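Mandelate racemase/muconate lactonizing enzyme-like protein (Roseovarius sp. TM1035, PDB 3RCY) belongs to the mandelate racemase/muconate lactonizing enzyme branch of the enolase superfamily, binds magnesium and is probably an isomerase, its natural substrate not established. Local coordinates at residues I10-Y23 / A375-E388. Numbering follows the deposited sequence.
Sequences IVTAPPAPGWGGRY and ARANPYHGTGLHLE
Tyr380 and Tyr23 form the aromatic centre of this contact, which joins the end of strand 4-12, outermost in this chain's three-stranded antiparallel sheet, and the loop after it to the C-terminal segment returning from the barrel domain. Tyr23 CD2 lies over the middle of the Tyr380 ring, 3.5 Å above its plane, yet the planes meet at 48°, an oblique pairing. Gly382 N covers the opposite face of Tyr380, and Ala13 CB meets its edge. On the Tyr23 ring, His386 CB makes a CH-pi contact 4.2 Å from the centroid; a chi1 of 55°, which sets CG between backbone N and carbonyl carbon, turns Tyr23 toward this partner. Pro48 of helix 48-63 touches both tyrosines. Without the phenol ring, as with an alanine at Tyr380, Tyr23 is likely to lose the aromatic face under CD2, and Gly384 N the weak bond it gives to OH.

Hydrogen bonds to main-chain atoms tie down both ends. Ala13 N reaches Asn378 O at 2.9 Å and 167°; Arg22 N reaches His386 O just as straight, in the carbonyl plane on a lone pair. From a side chain, His386 ND1 donates to Tyr23 O across 3.2 Å, tilted from the imidazole plane. Two waters extend the network: both donate to Val11 O, one also to Ala375 O, while the other accepts from Tyr380 N.

Charged groups lie at the margins. The extended Arg22 chain brings NH1 to Leu385 O at 3.1 Å, whereas Glu388 OE1 sits 3.7 Å from NH2, well out of the guanidinium plane. Glu388 OE2 accepts from Leu385 N. Ile10 CG1 packs 3.5 Å above the guanidinium face of Arg376, whose NE pairs with Glu372.

Directional bonding thus rests mostly on main-chain groups, while the long Arg22-Glu388 pair probably adds only weak electrostatics.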
loop_
_atom_site.group_PDB
_atom_site.type_symbol
_atom_site.label_atom_id
_atom_site.label_comp_id
_atom_site.label_asym_id
_atom_site.label_seq_id
_atom_site.Cartn_x
_atom_site.Cartn_y
_atom_site.Cartn_z
ATOM N N ILE A 10 -30.340 -37.101 -14.171
ATOM C CA ILE A 10 -31.039 -36.962 -15.440
ATOM C C ILE A 10 -30.454 -35.792 -16.211
ATOM O O ILE A 10 -30.484 -34.652 -15.745
ATOM C CB ILE A 10 -32.565 -36.750 -15.246
ATOM C CG1 ILE A 10 -33.200 -37.960 -14.550
ATOM C CG2 ILE A 10 -33.248 -36.500 -16.599
ATOM C CD1 ILE A 10 -34.537 -37.636 -13.890
ATOM N N VAL A 11 -29.904 -36.087 -17.382
ATOM C CA VAL A 11 -29.431 -35.043 -18.278
ATOM C C VAL A 11 -30.514 -34.776 -19.315
ATOM O O VAL A 11 -30.929 -35.685 -20.033
ATOM C CB VAL A 11 -28.100 -35.428 -18.951
ATOM C CG1 VAL A 11 -27.630 -34.318 -19.897
ATOM C CG2 VAL A 11 -27.040 -35.714 -17.882
ATOM N N THR A 12 -30.973 -33.529 -19.370
ATOM C CA THR A 12 -32.087 -33.167 -20.229
ATOM C C THR A 12 -31.741 -32.007 -21.155
ATOM O O THR A 12 -31.078 -31.042 -20.746
ATOM C CB THR A 12 -33.398 -32.922 -19.406
ATOM O OG1 THR A 12 -34.494 -32.708 -20.295
ATOM C CG2 THR A 12 -33.268 -31.740 -18.441
ATOM N N ALA A 13 -32.197 -32.117 -22.401
ATOM C CA ALA A 13 -31.920 -31.126 -23.444
ATOM C C ALA A 13 -33.128 -30.220 -23.711
ATOM O O ALA A 13 -34.182 -30.695 -24.136
ATOM C CB ALA A 13 -31.495 -31.824 -24.732
ATOM N N PRO A 14 -32.978 -28.908 -23.472
ATOM C CA PRO A 14 -34.054 -27.974 -23.813
ATOM C C PRO A 14 -34.280 -27.983 -25.324
ATOM O O PRO A 14 -33.304 -27.984 -26.083
ATOM C CB PRO A 14 -33.494 -26.609 -23.391
ATOM C CG PRO A 14 -32.384 -26.913 -22.432
ATOM C CD PRO A 14 -31.815 -28.226 -22.877
ATOM N N PRO A 15 -35.555 -28.007 -25.760
ATOM C CA PRO A 15 -35.901 -27.906 -27.176
ATOM C C PRO A 15 -35.410 -26.599 -27.793
ATOM O O PRO A 15 -35.189 -25.615 -27.077
ATOM C CB PRO A 15 -37.438 -27.933 -27.165
ATOM C CG PRO A 15 -37.789 -28.654 -25.917
ATOM C CD PRO A 15 -36.742 -28.249 -24.922
ATOM N N ALA A 16 -35.227 -26.609 -29.112
ATOM C CA ALA A 16 -34.866 -25.412 -29.876
ATOM C C ALA A 16 -35.859 -24.272 -29.600
ATOM O O ALA A 16 -37.047 -24.532 -29.402
ATOM C CB ALA A 16 -34.814 -25.739 -31.375
ATOM N N PRO A 17 -35.386 -23.006 -29.579
ATOM C CA PRO A 17 -34.026 -22.513 -29.844
ATOM C C PRO A 17 -33.028 -22.789 -28.716
ATOM O O PRO A 17 -31.842 -22.499 -28.873
ATOM C CB PRO A 17 -34.234 -21.003 -30.009
ATOM C CG PRO A 17 -35.402 -20.703 -29.119
ATOM C CD PRO A 17 -36.300 -21.908 -29.202
ATOM N N GLY A 18 -33.507 -23.323 -27.590
ATOM C CA GLY A 18 -32.627 -23.829 -26.531
ATOM C C GLY A 18 -32.000 -22.808 -25.599
ATOM O O GLY A 18 -30.812 -22.923 -25.257
ATOM N N TRP A 19 -32.784 -21.822 -25.165
ATOM C CA TRP A 19 -32.292 -20.840 -24.185
ATOM C C TRP A 19 -32.035 -21.508 -22.840
ATOM O O TRP A 19 -32.900 -22.211 -22.312
ATOM C CB TRP A 19 -33.263 -19.670 -24.002
ATOM C CG TRP A 19 -33.716 -18.999 -25.269
ATOM C CD1 TRP A 19 -34.952 -18.472 -25.510
ATOM C CD2 TRP A 19 -32.943 -18.772 -26.462
ATOM N NE1 TRP A 19 -35.003 -17.934 -26.773
ATOM C CE2 TRP A 19 -33.786 -18.101 -27.381
ATOM C CE3 TRP A 19 -31.619 -19.062 -26.841
ATOM C CZ2 TRP A 19 -33.355 -17.726 -28.665
ATOM C CZ3 TRP A 19 -31.188 -18.691 -28.120
ATOM C CH2 TRP A 19 -32.057 -18.024 -29.015
ATOM N N GLY A 20 -30.843 -21.279 -22.298
ATOM C CA GLY A 20 -30.397 -21.973 -21.103
ATOM C C GLY A 20 -29.329 -23.025 -21.374
ATOM O O GLY A 20 -28.877 -23.687 -20.440
ATOM N N GLY A 21 -28.929 -23.185 -22.638
ATOM C CA GLY A 21 -27.800 -24.058 -22.996
ATOM C C GLY A 21 -28.188 -25.404 -23.594
ATOM O O GLY A 21 -29.372 -25.708 -23.745
ATOM N N ARG A 22 -27.183 -26.217 -23.923
ATOM C CA ARG A 22 -27.406 -27.486 -24.636
ATOM C C ARG A 22 -28.067 -28.576 -23.786
ATOM O O ARG A 22 -28.832 -29.388 -24.308
ATOM C CB ARG A 22 -26.098 -28.018 -25.235
ATOM C CG ARG A 22 -25.646 -27.295 -26.498
ATOM C CD ARG A 22 -24.476 -28.031 -27.156
ATOM N NE ARG A 22 -24.052 -27.393 -28.402
ATOM C CZ ARG A 22 -23.231 -26.347 -28.479
ATOM N NH1 ARG A 22 -22.727 -25.791 -27.377
ATOM N NH2 ARG A 22 -22.916 -25.846 -29.667
ATOM N N TYR A 23 -27.761 -28.602 -22.490
ATOM C CA TYR A 23 -28.330 -29.601 -21.582
ATOM C C TYR A 23 -28.255 -29.112 -20.143
ATOM O O TYR A 23 -27.407 -28.271 -19.804
ATOM C CB TYR A 23 -27.615 -30.967 -21.714
ATOM C CG TYR A 23 -26.120 -30.855 -21.508
ATOM C CD1 TYR A 23 -25.580 -30.798 -20.220
ATOM C CD2 TYR A 23 -25.245 -30.768 -22.603
ATOM C CE1 TYR A 23 -24.224 -30.655 -20.020
ATOM C CE2 TYR A 23 -23.873 -30.636 -22.408
ATOM C CZ TYR A 23 -23.369 -30.574 -21.112
ATOM O OH TYR A 23 -22.012 -30.430 -20.889
ATOM N N ALA A 375 -38.491 -34.504 -18.461
ATOM C CA ALA A 375 -37.025 -34.473 -18.533
ATOM C C ALA A 375 -36.471 -35.723 -19.215
ATOM O O ALA A 375 -35.589 -35.632 -20.068
ATOM C CB ALA A 375 -36.413 -34.313 -17.145
ATOM N N ARG A 376 -36.992 -36.886 -18.829
ATOM C CA ARG A 376 -36.578 -38.160 -19.428
ATOM C C ARG A 376 -37.008 -38.298 -20.896
ATOM O O ARG A 376 -36.325 -38.954 -21.683
ATOM C CB ARG A 376 -37.094 -39.339 -18.602
ATOM C CG ARG A 376 -36.507 -39.413 -17.207
ATOM C CD ARG A 376 -36.832 -40.743 -16.544
ATOM N NE ARG A 376 -36.232 -40.842 -15.214
ATOM C CZ ARG A 376 -34.953 -41.133 -14.984
ATOM N NH1 ARG A 376 -34.501 -41.197 -13.738
ATOM N NH2 ARG A 376 -34.119 -41.351 -15.992
ATOM N N ALA A 377 -38.123 -37.669 -21.262
ATOM C CA ALA A 377 -38.587 -37.662 -22.656
ATOM C C ALA A 377 -37.753 -36.711 -23.518
ATOM O O ALA A 377 -37.927 -36.645 -24.739
ATOM C CB ALA A 377 -40.075 -37.299 -22.733
ATOM N N ASN A 378 -36.838 -35.982 -22.881
ATOM C CA ASN A 378 -35.984 -35.038 -23.589
ATOM C C ASN A 378 -34.495 -35.279 -23.305
ATOM O O ASN A 378 -33.846 -34.448 -22.667
ATOM C CB ASN A 378 -36.390 -33.592 -23.248
ATOM C CG ASN A 378 -37.704 -33.184 -23.896
ATOM O OD1 ASN A 378 -38.787 -33.417 -23.347
ATOM N ND2 ASN A 378 -37.613 -32.558 -25.060
ATOM N N PRO A 379 -33.950 -36.424 -23.779
ATOM C CA PRO A 379 -32.545 -36.727 -23.499
ATOM C C PRO A 379 -31.607 -35.861 -24.330
ATOM O O PRO A 379 -32.020 -35.278 -25.337
ATOM C CB PRO A 379 -32.414 -38.199 -23.919
ATOM C CG PRO A 379 -33.415 -38.360 -25.012
ATOM C CD PRO A 379 -34.573 -37.455 -24.638
ATOM N N TYR A 380 -30.351 -35.772 -23.908
ATOM C CA TYR A 380 -29.370 -35.049 -24.691
ATOM C C TYR A 380 -28.582 -36.029 -25.554
ATOM O O TYR A 380 -27.976 -36.961 -25.034
ATOM C CB TYR A 380 -28.434 -34.234 -23.803
ATOM C CG TYR A 380 -27.318 -33.567 -24.578
ATOM C CD1 TYR A 380 -27.599 -32.563 -25.503
ATOM C CD2 TYR A 380 -25.983 -33.943 -24.387
ATOM C CE1 TYR A 380 -26.594 -31.950 -26.226
ATOM C CE2 TYR A 380 -24.959 -33.327 -25.104
ATOM C CZ TYR A 380 -25.273 -32.327 -26.014
ATOM O OH TYR A 380 -24.286 -31.702 -26.739
ATOM N N HIS A 381 -28.595 -35.796 -26.863
ATOM C CA HIS A 381 -27.949 -36.685 -27.834
ATOM C C HIS A 381 -26.640 -36.161 -28.431
ATOM O O HIS A 381 -25.890 -36.931 -29.033
ATOM C CB HIS A 381 -28.922 -37.024 -28.968
ATOM C CG HIS A 381 -30.049 -37.917 -28.552
ATOM N ND1 HIS A 381 -29.852 -39.079 -27.835
ATOM C CD2 HIS A 381 -31.384 -37.826 -28.764
ATOM C CE1 HIS A 381 -31.019 -39.662 -27.617
ATOM N NE2 HIS A 381 -31.964 -38.925 -28.177
ATOM N N GLY A 382 -26.373 -34.866 -28.273
ATOM C CA GLY A 382 -25.214 -34.221 -28.903
ATOM C C GLY A 382 -23.857 -34.634 -28.348
ATOM O O GLY A 382 -23.763 -35.515 -27.486
ATOM N N THR A 383 -22.805 -33.997 -28.862
ATOM C CA THR A 383 -21.423 -34.292 -28.462
ATOM C C THR A 383 -20.730 -33.045 -27.901
ATOM O O THR A 383 -19.536 -33.076 -27.587
ATOM C CB THR A 383 -20.582 -34.815 -29.658
ATOM O OG1 THR A 383 -20.605 -33.847 -30.713
ATOM C CG2 THR A 383 -21.116 -36.153 -30.170
ATOM N N GLY A 384 -21.489 -31.954 -27.788
ATOM C CA GLY A 384 -20.964 -30.674 -27.323
ATOM C C GLY A 384 -21.113 -30.469 -25.825
ATOM O O GLY A 384 -21.698 -31.301 -25.123
ATOM N N LEU A 385 -20.573 -29.360 -25.336
ATOM C CA LEU A 385 -20.700 -29.004 -23.930
ATOM C C LEU A 385 -21.851 -28.027 -23.783
ATOM O O LEU A 385 -22.357 -27.509 -24.791
ATOM C CB LEU A 385 -19.389 -28.407 -23.407
ATOM C CG LEU A 385 -18.172 -29.336 -23.543
ATOM C CD1 LEU A 385 -16.884 -28.587 -23.289
ATOM C CD2 LEU A 385 -18.291 -30.521 -22.601
ATOM N N HIS A 386 -22.263 -27.786 -22.534
ATOM C CA HIS A 386 -23.387 -26.915 -22.215
ATOM C C HIS A 386 -23.243 -25.559 -22.925
ATOM O O HIS A 386 -24.191 -25.079 -23.555
ATOM C CB HIS A 386 -23.508 -26.769 -20.691
ATOM C CG HIS A 386 -24.297 -25.577 -20.248
ATOM N ND1 HIS A 386 -25.676 -25.556 -20.234
ATOM C CD2 HIS A 386 -23.898 -24.365 -19.791
ATOM C CE1 HIS A 386 -26.091 -24.385 -19.787
ATOM N NE2 HIS A 386 -25.033 -23.640 -19.522
ATOM N N LEU A 387 -22.050 -24.975 -22.816
ATOM C CA LEU A 387 -21.620 -23.819 -23.609
ATOM C C LEU A 387 -20.213 -24.109 -24.113
ATOM O O LEU A 387 -19.532 -24.966 -23.554
ATOM C CB LEU A 387 -21.585 -22.550 -22.755
ATOM C CG LEU A 387 -22.920 -21.938 -22.330
ATOM C CD1 LEU A 387 -22.699 -20.987 -21.153
ATOM C CD2 LEU A 387 -23.601 -21.229 -23.500
ATOM N N GLU A 388 -19.773 -23.391 -25.145
ATOM C CA GLU A 388 -18.437 -23.607 -25.724
ATOM C C GLU A 388 -17.740 -22.300 -26.085
ATOM O O GLU A 388 -18.402 -21.292 -26.337
ATOM C CB GLU A 388 -18.514 -24.529 -26.951
ATOM C CG GLU A 388 -18.727 -25.997 -26.591
ATOM C CD GLU A 388 -19.080 -26.879 -27.780
ATOM O OE1 GLU A 388 -19.377 -26.342 -28.872
ATOM O OE2 GLU A 388 -19.067 -28.118 -27.609
HETATM O O HOH W 1 -33.154 -37.114 -20.265
HETATM O O HOH W 2 -29.577 -37.368 -21.558
#